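Local atomic coordinates of Serine/threonine protein phosphatase Stp1 (Streptococcus agalactiae, PDB entry 2PK0), a protein that removes phosphate groups from phosphoserine and phosphothreonine residues of proteins, as a metal-dependent phosphatase of the PP2C family. Residues G189-V194 with L242-S247; E7-T12 with T217-N222; I126-Q131 with H184-G189; A32-I37 with A110-N115. All blocks are in the same frame, centred on the assembly; numbering follows the deposited sequence.

The four contacts sample the beta sandwich of the PP2C fold. Contacts 1 and 4 are buried strand pairings, one in each five-stranded sheet, with apolar side chains and backbone hydrogen bonds, four in contact 1 and one in contact 4. Their inward faces meet where Val243 packs on Ile37 and Ile111. Contact 2 sits on the outer side of the sheet that holds contact 1, where helix 218-231 covers an edge strand; partly buried, it is richer in polar groups. Contact 3, also only partly buried, joins the two sheets near one end through a small apolar touch and stacked charges. It shares Gly189 with contact 1, and Leu186 N probably hydrogen-bonds to Asp114 O of contact 4.

Contact 1: residues G189-V194 with L242-S247; sequences GDYLVV and LVYVES
Strands 191-194 and 242-245 run antiparallel, their axes 4.6 Å apart at closest, and in the three bridged pairs, Tyr191/Tyr244, Leu192/Val243 and Val193/Leu242, each bump meets its counterpart. On the face of Tyr191, Val193, Leu242 and Tyr244, Tyr191 CG stands beside its backbone N and Tyr244 CG anti to its own. The rings meet obliquely, planes at 35°, with only Tyr244 CD1 set over the Tyr191 face. That corner lies 3.4 Å above the Tyr191 ring plane, displaced toward the rim, and comes nearest to Tyr191 CE1. Further along, Leu242 CD2 nestles beside the fork of Val193, 3.8 Å from CG2. On the other face Leu192 and Val243 lie side by side, pointing the same way, with Leu192 CB 3.8 Å from Val243 CB. They form an antiparallel hydrogen-bonded pair, the bond from Leu192 N to Val243 O measuring 2.8 Å. Val245 N then reaches Asp190 O, and Gly189 N closes the end on Val245 O at 2.9 Å. Gly189 has a positive phi of 95°, at which a CB would crowd the preceding carbonyl. The tyrosine face lies under helices 205-212 and 218-231, through Leu212 and Leu218; the opposite face packs on strand 103-112 of the second sheet of the PP2C sandwich, while strands 125-130 and 6-13 flank the pair.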
loop_
_atom_site.group_PDB
_atom_site.type_symbol
_atom_site.label_atom_id
_atom_site.label_comp_id
_atom_site.label_asym_id
_atom_site.label_seq_id
_atom_site.Cartn_x
_atom_site.Cartn_y
_atom_site.Cartn_z
ATOM N N GLY A 189 -11.942 17.196 3.075
ATOM C CA GLY A 189 -10.853 17.776 2.293
ATOM C C GLY A 189 -9.547 16.992 2.280
ATOM O O GLY A 189 -8.630 17.340 1.525
ATOM N N ASP A 190 -9.461 15.945 3.111
ATOM C CA ASP A 190 -8.273 15.081 3.189
ATOM C C ASP A 190 -8.085 14.268 1.917
ATOM O O ASP A 190 -9.025 14.069 1.145
ATOM C CB ASP A 190 -8.387 14.089 4.354
ATOM C CG ASP A 190 -8.075 14.707 5.710
ATOM O OD1 ASP A 190 -7.592 15.851 5.769
ATOM O OD2 ASP A 190 -8.297 14.033 6.735
ATOM N N TYR A 191 -6.859 13.810 1.700
ATOM C CA TYR A 191 -6.569 12.824 0.672
ATOM C C TYR A 191 -5.829 11.700 1.364
ATOM O O TYR A 191 -4.757 11.927 1.933
ATOM C CB TYR A 191 -5.656 13.383 -0.424
ATOM C CG TYR A 191 -6.232 14.511 -1.270
ATOM C CD1 TYR A 191 -6.908 14.246 -2.448
ATOM C CD2 TYR A 191 -6.072 15.838 -0.896
ATOM C CE1 TYR A 191 -7.427 15.255 -3.217
ATOM C CE2 TYR A 191 -6.587 16.867 -1.664
ATOM C CZ TYR A 191 -7.272 16.567 -2.820
ATOM O OH TYR A 191 -7.792 17.587 -3.585
ATOM N N LEU A 192 -6.401 10.500 1.351
ATOM C CA LEU A 192 -5.644 9.317 1.712
ATOM C C LEU A 192 -4.801 8.994 0.501
ATOM O O LEU A 192 -5.314 8.994 -0.630
ATOM C CB LEU A 192 -6.561 8.124 2.006
ATOM C CG LEU A 192 -5.855 6.893 2.600
ATOM C CD1 LEU A 192 -5.201 7.231 3.938
ATOM C CD2 LEU A 192 -6.821 5.755 2.752
ATOM N N VAL A 193 -3.510 8.726 0.722
ATOM C CA VAL A 193 -2.623 8.369 -0.359
ATOM C C VAL A 193 -1.990 7.009 -0.082
ATOM O O VAL A 193 -1.137 6.868 0.780
ATOM C CB VAL A 193 -1.523 9.427 -0.560
ATOM C CG1 VAL A 193 -0.647 9.090 -1.796
ATOM C CG2 VAL A 193 -2.122 10.814 -0.704
ATOM N N VAL A 194 -2.419 5.995 -0.813
ATOM C CA VAL A 194 -1.843 4.676 -0.655
ATOM C C VAL A 194 -0.946 4.401 -1.864
ATOM O O VAL A 194 -1.403 4.475 -3.002
ATOM C CB VAL A 194 -2.952 3.599 -0.550
ATOM C CG1 VAL A 194 -2.342 2.246 -0.270
ATOM C CG2 VAL A 194 -3.956 3.954 0.544
ATOM N N LEU A 242 -5.846 6.768 -4.405
ATOM C CA LEU A 242 -6.166 8.039 -3.764
ATOM C C LEU A 242 -7.605 8.024 -3.332
ATOM O O LEU A 242 -8.460 7.586 -4.097
ATOM C CB LEU A 242 -5.969 9.209 -4.714
ATOM C CG LEU A 242 -4.565 9.583 -5.164
ATOM C CD1 LEU A 242 -4.702 10.525 -6.338
ATOM C CD2 LEU A 242 -3.797 10.239 -4.041
ATOM N N VAL A 243 -7.859 8.478 -2.101
ATOM C CA VAL A 243 -9.209 8.678 -1.600
ATOM C C VAL A 243 -9.383 10.152 -1.190
ATOM O O VAL A 243 -8.650 10.643 -0.349
ATOM C CB VAL A 243 -9.519 7.786 -0.379
ATOM C CG1 VAL A 243 -11.012 7.832 -0.041
ATOM C CG2 VAL A 243 -9.055 6.346 -0.606
ATOM N N TYR A 244 -10.348 10.848 -1.787
ATOM C CA TYR A 244 -10.661 12.232 -1.428
ATOM C C TYR A 244 -11.954 12.302 -0.606
ATOM O O TYR A 244 -12.951 11.672 -0.958
ATOM C CB TYR A 244 -10.788 13.091 -2.693
ATOM C CG TYR A 244 -11.291 14.495 -2.424
ATOM C CD1 TYR A 244 -10.526 15.401 -1.686
ATOM C CD2 TYR A 244 -12.522 14.922 -2.911
ATOM C CE1 TYR A 244 -10.970 16.676 -1.438
ATOM C CE2 TYR A 244 -12.979 16.191 -2.653
ATOM C CZ TYR A 244 -12.197 17.060 -1.918
ATOM O OH TYR A 244 -12.648 18.325 -1.662
ATOM N N VAL A 245 -11.944 13.073 0.479
ATOM C CA VAL A 245 -13.100 13.127 1.388
ATOM C C VAL A 245 -13.941 14.352 1.098
ATOM O O VAL A 245 -13.549 15.474 1.431
ATOM C CB VAL A 245 -12.653 13.148 2.853
ATOM C CG1 VAL A 245 -13.827 13.083 3.771
ATOM C CG2 VAL A 245 -11.733 11.985 3.126
ATOM N N GLU A 246 -15.100 14.133 0.482
ATOM C CA GLU A 246 -15.906 15.227 -0.073
ATOM C C GLU A 246 -16.557 16.112 0.977
ATOM O O GLU A 246 -16.874 15.657 2.073
ATOM C CB GLU A 246 -16.958 14.704 -1.062
ATOM C CG GLU A 246 -16.357 14.139 -2.350
ATOM C CD GLU A 246 -17.399 13.728 -3.393
ATOM O OE1 GLU A 246 -18.356 12.999 -3.052
ATOM O OE2 GLU A 246 -17.240 14.125 -4.571
ATOM N N SER A 247 -16.725 17.387 0.612
ATOM C CA SER A 247 -17.301 18.411 1.485
ATOM C C SER A 247 -18.748 18.706 1.097
ATOM O O SER A 247 -19.651 17.910 1.360
ATOM C CB SER A 247 -16.479 19.701 1.411
ATOM O OG SER A 247 -15.085 19.430 1.381
#

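Contact 2: residues E7-T12 with T217-N222; sequences EISLLT and TLDDKN
Three side chains of strand 7-12, Glu7, Ser9 and Leu11, rise from the same face toward the first turn of helix 218-222, whose axis crosses the strand at -29°. Ser9 stands at the centre. With OG anti to the backbone N, it donates a hydrogen bond of 2.5 Å to Asp219 OD1, on the lone pair turned away from the other carboxylate oxygen. Asn222 ND2 donates to the same OG, a weak but nearly straight bond of 3.4 Å. The hydroxyl is thus donor and acceptor at once. Glu7 and Leu218 slide past each other in opposite senses. The extended Glu7 carries its carboxylate up beside Leu218 CB, while Leu218 CD2 reaches down to the strand, 3.7 Å from Ser9 CB. One water accepts from Asp219 N and donates to Glu7 OE2, tying the glutamate to the helix start. At the far end, Leu11 CB lies 3.8 Å from Asn222 CG, and its CD2 branch touches Asn222 O. Thr217 is the N-cap, its OG1 accepting from Asp220 N. Strand 6-13 is the edge of its sheet beside strand 238-245, onto whose Tyr244, Leu242 and Val240 the helix also leans; on the other face of the strand Ile8 and Leu10 pack on strand 23-29 of the second sheet of the sandwich.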
loop_
_atom_site.group_PDB
_atom_site.type_symbol
_atom_site.label_atom_id
_atom_site.label_comp_id
_atom_site.label_asym_id
_atom_site.label_seq_id
_atom_site.Cartn_x
_atom_site.Cartn_y
_atom_site.Cartn_z
ATOM N N GLU A 7 -14.473 9.767 -2.761
ATOM C CA GLU A 7 -14.141 9.378 -4.120
ATOM C C GLU A 7 -12.845 8.592 -4.105
ATOM O O GLU A 7 -11.852 9.044 -3.515
ATOM C CB GLU A 7 -14.021 10.600 -5.042
ATOM C CG GLU A 7 -13.984 10.221 -6.497
ATOM C CD GLU A 7 -13.567 11.355 -7.436
ATOM O OE1 GLU A 7 -13.402 12.511 -6.967
ATOM O OE2 GLU A 7 -13.394 11.071 -8.661
ATOM N N ILE A 8 -12.850 7.419 -4.742
ATOM C CA ILE A 8 -11.645 6.590 -4.823
ATOM C C ILE A 8 -11.060 6.584 -6.245
ATOM O O ILE A 8 -11.795 6.418 -7.217
ATOM C CB ILE A 8 -11.961 5.140 -4.407
ATOM C CG1 ILE A 8 -12.497 5.083 -2.976
ATOM C CG2 ILE A 8 -10.736 4.222 -4.544
ATOM C CD1 ILE A 8 -12.912 3.627 -2.546
ATOM N N SER A 9 -9.745 6.748 -6.371
ATOM C CA SER A 9 -9.081 6.648 -7.673
ATOM C C SER A 9 -7.896 5.662 -7.643
ATOM O O SER A 9 -6.982 5.818 -6.831
ATOM C CB SER A 9 -8.587 8.027 -8.095
ATOM O OG SER A 9 -8.075 8.033 -9.410
ATOM N N LEU A 10 -7.912 4.664 -8.538
ATOM C CA LEU A 10 -6.837 3.668 -8.616
ATOM C C LEU A 10 -6.039 3.842 -9.904
ATOM O O LEU A 10 -6.616 4.086 -10.949
ATOM C CB LEU A 10 -7.416 2.251 -8.580
ATOM C CG LEU A 10 -8.325 1.785 -7.431
ATOM C CD1 LEU A 10 -8.640 0.346 -7.626
ATOM C CD2 LEU A 10 -7.719 1.958 -6.060
ATOM N N LEU A 11 -4.715 3.729 -9.837
ATOM C CA LEU A 11 -3.891 3.772 -11.042
ATOM C C LEU A 11 -2.628 2.956 -10.849
ATOM O O LEU A 11 -1.990 3.021 -9.785
ATOM C CB LEU A 11 -3.497 5.218 -11.435
ATOM C CG LEU A 11 -2.792 5.410 -12.809
ATOM C CD1 LEU A 11 -3.653 4.883 -13.972
ATOM C CD2 LEU A 11 -2.388 6.836 -13.092
ATOM N N THR A 12 -2.260 2.193 -11.873
ATOM C CA THR A 12 -0.946 1.569 -11.886
ATOM C C THR A 12 -0.194 1.912 -13.165
ATOM O O THR A 12 -0.806 2.116 -14.213
ATOM C CB THR A 12 -0.991 0.027 -11.678
ATOM O OG1 THR A 12 0.350 -0.453 -11.558
ATOM C CG2 THR A 12 -1.664 -0.687 -12.850
ATOM N N THR A 217 -9.561 16.908 -11.443
ATOM C CA THR A 217 -10.224 15.719 -10.915
ATOM C C THR A 217 -9.201 14.810 -10.252
ATOM O O THR A 217 -7.992 14.947 -10.491
ATOM C CB THR A 217 -10.849 14.878 -11.995
ATOM O OG1 THR A 217 -9.808 14.460 -12.872
ATOM C CG2 THR A 217 -11.919 15.640 -12.767
ATOM N N LEU A 218 -9.699 13.887 -9.428
ATOM C CA LEU A 218 -8.856 12.952 -8.698
ATOM C C LEU A 218 -8.088 12.057 -9.673
ATOM O O LEU A 218 -6.862 11.920 -9.570
ATOM C CB LEU A 218 -9.706 12.101 -7.761
ATOM C CG LEU A 218 -8.909 11.536 -6.594
ATOM C CD1 LEU A 218 -8.305 12.691 -5.774
ATOM C CD2 LEU A 218 -9.766 10.590 -5.736
ATOM N N ASP A 219 -8.826 11.494 -10.630
ATOM C CA ASP A 219 -8.268 10.735 -11.741
ATOM C C ASP A 219 -7.149 11.479 -12.515
ATOM O O ASP A 219 -6.129 10.855 -12.853
ATOM C CB ASP A 219 -9.380 10.270 -12.703
ATOM C CG ASP A 219 -10.145 9.024 -12.206
ATOM O OD1 ASP A 219 -9.820 8.465 -11.145
ATOM O OD2 ASP A 219 -11.091 8.588 -12.892
ATOM N N ASP A 220 -7.319 12.787 -12.782
ATOM C CA ASP A 220 -6.255 13.579 -13.442
ATOM C C ASP A 220 -5.044 13.767 -12.527
ATOM O O ASP A 220 -3.900 13.794 -13.000
ATOM C CB ASP A 220 -6.729 14.970 -13.899
ATOM C CG ASP A 220 -7.521 14.951 -15.214
ATOM O OD1 ASP A 220 -7.736 13.862 -15.788
ATOM O OD2 ASP A 220 -7.941 16.048 -15.670
ATOM N N LYS A 221 -5.303 13.921 -11.228
ATOM C CA LYS A 221 -4.243 14.096 -10.243
ATOM C C LYS A 221 -3.396 12.834 -10.106
ATOM O O LYS A 221 -2.171 12.915 -9.989
ATOM C CB LYS A 221 -4.822 14.491 -8.882
ATOM C CG LYS A 221 -5.210 15.964 -8.745
ATOM C CD LYS A 221 -6.339 16.120 -7.728
ATOM C CE LYS A 221 -6.600 17.572 -7.383
ATOM N NZ LYS A 221 -7.422 17.665 -6.148
ATOM N N ASN A 222 -4.053 11.674 -10.147
ATOM C CA ASN A 222 -3.371 10.400 -10.055
ATOM C C ASN A 222 -2.494 10.201 -11.278
ATOM O O ASN A 222 -1.376 9.705 -11.161
ATOM C CB ASN A 222 -4.392 9.272 -9.940
ATOM C CG ASN A 222 -3.941 8.145 -9.004
ATOM O OD1 ASN A 222 -2.747 7.949 -8.757
ATOM N ND2 ASN A 222 -4.913 7.393 -8.489
HETATM O O HOH W 1 -11.901 11.960 -10.740
#

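Contact 3: residues I126-Q131 with H184-G189; sequences IGIVRQ and HLLEEG
Arg130, Ile128 and Glu187 carry most of this meeting between the end of strand 125-130 and the loop that leaves strand 180-185. The Arg130 chain starts with CG anti to the backbone N and bends at chi3 (-57°), which lays one face of its guanidinium against the Glu187 carboxylate. The two flat groups are stacked, their planes only 23° apart, and Glu187 OE2 sits 3.6 Å above the centre of the guanidinium. No N-H points at that oxygen, so the salt bridge, 3.7 Å from Arg130 NH1 to Glu187 OE2, is long and purely electrostatic. At the guanidinium edge Leu185 O lies 3.7 Å from Arg130 NH2. The stronger partner of Arg130 is Asp190, whose OD2 pairs with NH2 and also accepts from Glu187 N. Deeper in, the Ile128 and Leu186 side chains cross obliquely, CD1 to CD1 at 3.9 Å. Near the Gly189 end, a water donates to Val129 O at 2.8 Å and to Gly189 O at 2.7 Å. The chemistry implies a graded junction: hydrophobic inside, water-bridged at the loop, and at the surface end an arginine whose salt bridge to Asp190 probably fixes it, while the exposed Glu187 adds charge attraction that solvent would probably weaken.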
loop_
_atom_site.group_PDB
_atom_site.type_symbol
_atom_site.label_atom_id
_atom_site.label_comp_id
_atom_site.label_asym_id
_atom_site.label_seq_id
_atom_site.Cartn_x
_atom_site.Cartn_y
_atom_site.Cartn_z
ATOM N N ILE A 126 1.296 4.549 3.283
ATOM C CA ILE A 126 0.003 5.191 3.442
ATOM C C ILE A 126 0.222 6.549 4.087
ATOM O O ILE A 126 0.917 6.656 5.114
ATOM C CB ILE A 126 -0.917 4.391 4.351
ATOM C CG1 ILE A 126 -1.160 2.999 3.778
ATOM C CG2 ILE A 126 -2.234 5.111 4.557
ATOM C CD1 ILE A 126 -1.865 2.109 4.745
ATOM N N GLY A 127 -0.358 7.585 3.483
ATOM C CA GLY A 127 -0.288 8.910 4.056
ATOM C C GLY A 127 -1.583 9.688 3.972
ATOM O O GLY A 127 -2.484 9.336 3.226
ATOM N N ILE A 128 -1.678 10.753 4.748
ATOM C CA ILE A 128 -2.803 11.658 4.632
ATOM C C ILE A 128 -2.269 13.011 4.234
ATOM O O ILE A 128 -1.272 13.476 4.778
ATOM C CB ILE A 128 -3.604 11.783 5.959
ATOM C CG1 ILE A 128 -4.399 10.511 6.232
ATOM C CG2 ILE A 128 -4.570 12.976 5.927
ATOM C CD1 ILE A 128 -4.859 10.427 7.638
ATOM N N VAL A 129 -2.913 13.621 3.253
ATOM C CA VAL A 129 -2.634 15.009 2.915
ATOM C C VAL A 129 -3.748 15.924 3.440
ATOM O O VAL A 129 -4.906 15.791 3.048
ATOM C CB VAL A 129 -2.421 15.160 1.405
ATOM C CG1 VAL A 129 -2.297 16.636 1.004
ATOM C CG2 VAL A 129 -1.195 14.349 0.988
ATOM N N ARG A 130 -3.392 16.824 4.350
ATOM C CA ARG A 130 -4.344 17.780 4.965
ATOM C C ARG A 130 -3.749 19.176 4.928
ATOM O O ARG A 130 -2.577 19.353 5.285
ATOM C CB ARG A 130 -4.618 17.396 6.424
ATOM C CG ARG A 130 -5.611 18.259 7.191
ATOM C CD ARG A 130 -5.940 17.611 8.543
ATOM N NE ARG A 130 -6.455 16.257 8.344
ATOM C CZ ARG A 130 -6.300 15.233 9.186
ATOM N NH1 ARG A 130 -5.625 15.380 10.321
ATOM N NH2 ARG A 130 -6.808 14.045 8.871
ATOM N N GLN A 131 -4.549 20.154 4.507
ATOM C CA GLN A 131 -4.128 21.560 4.456
ATOM C C GLN A 131 -2.733 21.719 3.845
ATOM O O GLN A 131 -1.859 22.352 4.428
ATOM C CB GLN A 131 -4.179 22.204 5.852
ATOM C CG GLN A 131 -5.554 22.206 6.530
ATOM C CD GLN A 131 -6.533 23.204 5.914
ATOM O OE1 GLN A 131 -6.237 24.397 5.810
ATOM N NE2 GLN A 131 -7.707 22.717 5.509
ATOM N N HIS A 184 -7.520 5.520 11.835
ATOM C CA HIS A 184 -7.425 6.975 11.732
ATOM C C HIS A 184 -8.707 7.607 11.256
ATOM O O HIS A 184 -9.482 6.995 10.531
ATOM C CB HIS A 184 -6.316 7.367 10.764
ATOM C CG HIS A 184 -4.952 6.988 11.238
ATOM N ND1 HIS A 184 -4.152 7.848 11.962
ATOM C CD2 HIS A 184 -4.257 5.831 11.119
ATOM C CE1 HIS A 184 -3.017 7.238 12.260
ATOM N NE2 HIS A 184 -3.059 6.013 11.764
ATOM N N LEU A 185 -8.910 8.858 11.650
ATOM C CA LEU A 185 -10.062 9.637 11.227
ATOM C C LEU A 185 -9.717 10.447 9.987
ATOM O O LEU A 185 -8.680 11.096 9.932
ATOM C CB LEU A 185 -10.458 10.576 12.358
ATOM C CG LEU A 185 -11.721 11.424 12.182
ATOM C CD1 LEU A 185 -12.928 10.550 11.913
ATOM C CD2 LEU A 185 -11.938 12.261 13.423
ATOM N N LEU A 186 -10.580 10.410 8.982
ATOM C CA LEU A 186 -10.398 11.275 7.816
ATOM C C LEU A 186 -11.286 12.515 7.927
ATOM O O LEU A 186 -12.490 12.403 8.163
ATOM C CB LEU A 186 -10.707 10.514 6.517
ATOM C CG LEU A 186 -9.566 9.941 5.652
ATOM C CD1 LEU A 186 -8.389 9.407 6.467
ATOM C CD2 LEU A 186 -10.093 8.869 4.690
ATOM N N GLU A 187 -10.689 13.693 7.768
ATOM C CA GLU A 187 -11.422 14.960 7.810
ATOM C C GLU A 187 -11.861 15.399 6.413
ATOM O O GLU A 187 -11.348 14.903 5.416
ATOM C CB GLU A 187 -10.561 16.038 8.469
ATOM C CG GLU A 187 -10.791 16.154 9.974
ATOM C CD GLU A 187 -9.548 16.523 10.751
ATOM O OE1 GLU A 187 -9.043 17.663 10.599
ATOM O OE2 GLU A 187 -9.084 15.656 11.523
ATOM N N GLU A 188 -12.819 16.319 6.344
ATOM C CA GLU A 188 -13.287 16.852 5.065
ATOM C C GLU A 188 -12.159 17.562 4.330
ATOM O O GLU A 188 -11.479 18.401 4.903
ATOM C CB GLU A 188 -14.462 17.812 5.283
ATOM C CG GLU A 188 -15.822 17.124 5.302
ATOM C CD GLU A 188 -16.962 18.035 5.766
ATOM O OE1 GLU A 188 -16.762 19.268 5.849
ATOM O OE2 GLU A 188 -18.064 17.512 6.047
ATOM N N GLY A 189 -11.942 17.196 3.075
ATOM C CA GLY A 189 -10.853 17.776 2.293
ATOM C C GLY A 189 -9.547 16.992 2.280
ATOM O O GLY A 189 -8.630 17.340 1.525
HETATM O O HOH W 2 -6.118 18.059 2.015
#

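Contact 4: residues A32-I37 with A110-N115; sequences AGVPLI and AIVGDN
Strands 35-37 and 110-112 run antiparallel, their axes at 152°, with Leu36 and Ala110 as a non-hydrogen-bonded pair and one bond between the segments, Ile111 N to Pro35 O at 3.2 Å. That bond lies in the carbonyl plane of Pro35, whose oxygen is also touched by the CA-H of Ala110; pairing continues with Ile37 and Val109. Pro35 has no N-H to return, and its CD faces Ile111 O, 3.3 Å away. The ring crosses the Ile111 side chain at about a right angle, bringing its CG tip to 4.1 Å from Ile111 CB. Leu36 has CG anti to the backbone N, and its CD1 branch reaches Ala110 CB at 3.7 Å, where the CA atoms of Leu36 and Ala110 are 4.3 Å apart. Val34 adds its CG1, which rests against Ile111 O and, less closely, Val112 CG2. A type II' turn from Val112 to Asn115, with Gly113 at positive phi, forms the hairpin with strand 115-121. Strand 23-29 flanks the other side of strand 35-43. Trp64 of helix 48-64 and Ile75 and Met79 of helix 72-96 cover the face of Leu36 and Ala110, while Ile37 and Ile111 turn to strand 238-245 of the opposing sheet of the sandwich.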
loop_
_atom_site.group_PDB
_atom_site.type_symbol
_atom_site.label_atom_id
_atom_site.label_comp_id
_atom_site.label_asym_id
_atom_site.label_seq_id
_atom_site.Cartn_x
_atom_site.Cartn_y
_atom_site.Cartn_z
ATOM N N ALA A 32 -22.059 -5.398 3.541
ATOM C CA ALA A 32 -22.575 -4.285 4.311
ATOM C C ALA A 32 -22.171 -2.922 3.706
ATOM O O ALA A 32 -22.401 -1.887 4.298
ATOM C CB ALA A 32 -22.145 -4.405 5.752
ATOM N N GLY A 33 -21.581 -2.931 2.518
ATOM C CA GLY A 33 -21.243 -1.699 1.837
ATOM C C GLY A 33 -19.858 -1.165 2.162
ATOM O O GLY A 33 -19.491 -0.083 1.710
ATOM N N VAL A 34 -19.075 -1.910 2.931
ATOM C CA VAL A 34 -17.781 -1.397 3.369
ATOM C C VAL A 34 -16.719 -1.594 2.297
ATOM O O VAL A 34 -16.395 -2.739 1.979
ATOM C CB VAL A 34 -17.324 -2.060 4.686
ATOM C CG1 VAL A 34 -16.093 -1.366 5.237
ATOM C CG2 VAL A 34 -18.458 -2.028 5.685
ATOM N N PRO A 35 -16.160 -0.484 1.756
ATOM C CA PRO A 35 -15.144 -0.594 0.725
ATOM C C PRO A 35 -13.812 -1.053 1.293
ATOM O O PRO A 35 -13.488 -0.720 2.430
ATOM C CB PRO A 35 -14.994 0.839 0.184
ATOM C CG PRO A 35 -15.765 1.718 1.058
ATOM C CD PRO A 35 -16.419 0.914 2.142
ATOM N N LEU A 36 -13.051 -1.807 0.497
ATOM C CA LEU A 36 -11.702 -2.187 0.851
ATOM C C LEU A 36 -10.801 -1.983 -0.358
ATOM O O LEU A 36 -11.157 -2.337 -1.473
ATOM C CB LEU A 36 -11.673 -3.650 1.290
ATOM C CG LEU A 36 -10.332 -4.265 1.688
ATOM C CD1 LEU A 36 -9.950 -3.930 3.127
ATOM C CD2 LEU A 36 -10.394 -5.749 1.504
ATOM N N ILE A 37 -9.628 -1.411 -0.124
ATOM C CA ILE A 37 -8.656 -1.139 -1.166
ATOM C C ILE A 37 -7.435 -1.931 -0.799
ATOM O O ILE A 37 -6.965 -1.854 0.334
ATOM C CB ILE A 37 -8.267 0.327 -1.159
ATOM C CG1 ILE A 37 -9.448 1.194 -1.587
ATOM C CG2 ILE A 37 -7.074 0.570 -2.054
ATOM C CD1 ILE A 37 -9.298 2.613 -1.193
ATOM N N ALA A 110 -9.639 -0.435 4.752
ATOM C CA ALA A 110 -11.095 -0.460 4.736
ATOM C C ALA A 110 -11.627 0.855 5.296
ATOM O O ALA A 110 -11.046 1.400 6.248
ATOM C CB ALA A 110 -11.604 -1.595 5.547
ATOM N N ILE A 111 -12.720 1.358 4.717
ATOM C CA ILE A 111 -13.273 2.643 5.127
ATOM C C ILE A 111 -14.611 2.434 5.802
ATOM O O ILE A 111 -15.585 2.083 5.146
ATOM C CB ILE A 111 -13.516 3.588 3.939
ATOM C CG1 ILE A 111 -12.257 3.793 3.109
ATOM C CG2 ILE A 111 -14.001 4.929 4.425
ATOM C CD1 ILE A 111 -12.546 4.511 1.788
ATOM N N VAL A 112 -14.657 2.668 7.111
ATOM C CA VAL A 112 -15.881 2.561 7.892
ATOM C C VAL A 112 -16.341 3.958 8.324
ATOM O O VAL A 112 -15.696 4.598 9.165
ATOM C CB VAL A 112 -15.645 1.714 9.143
ATOM C CG1 VAL A 112 -16.949 1.503 9.902
ATOM C CG2 VAL A 112 -15.039 0.415 8.756
ATOM N N GLY A 113 -17.449 4.422 7.755
ATOM C CA GLY A 113 -17.865 5.809 7.928
ATOM C C GLY A 113 -16.802 6.755 7.415
ATOM O O GLY A 113 -16.475 6.737 6.229
ATOM N N ASP A 114 -16.242 7.566 8.309
ATOM C CA ASP A 114 -15.087 8.406 7.961
ATOM C C ASP A 114 -13.786 7.976 8.663
ATOM O O ASP A 114 -12.805 8.730 8.712
ATOM C CB ASP A 114 -15.365 9.886 8.220
ATOM C CG ASP A 114 -15.886 10.159 9.613
ATOM O OD1 ASP A 114 -15.903 9.253 10.468
ATOM O OD2 ASP A 114 -16.286 11.306 9.859
ATOM N N ASN A 115 -13.803 6.765 9.208
ATOM C CA ASN A 115 -12.604 6.146 9.742
ATOM C C ASN A 115 -12.014 5.166 8.732
ATOM O O ASN A 115 -12.733 4.545 7.948
ATOM C CB ASN A 115 -12.911 5.411 11.060
ATOM C CG ASN A 115 -13.135 6.356 12.218
ATOM O OD1 ASN A 115 -12.178 6.821 12.852
ATOM N ND2 ASN A 115 -14.395 6.635 12.517
#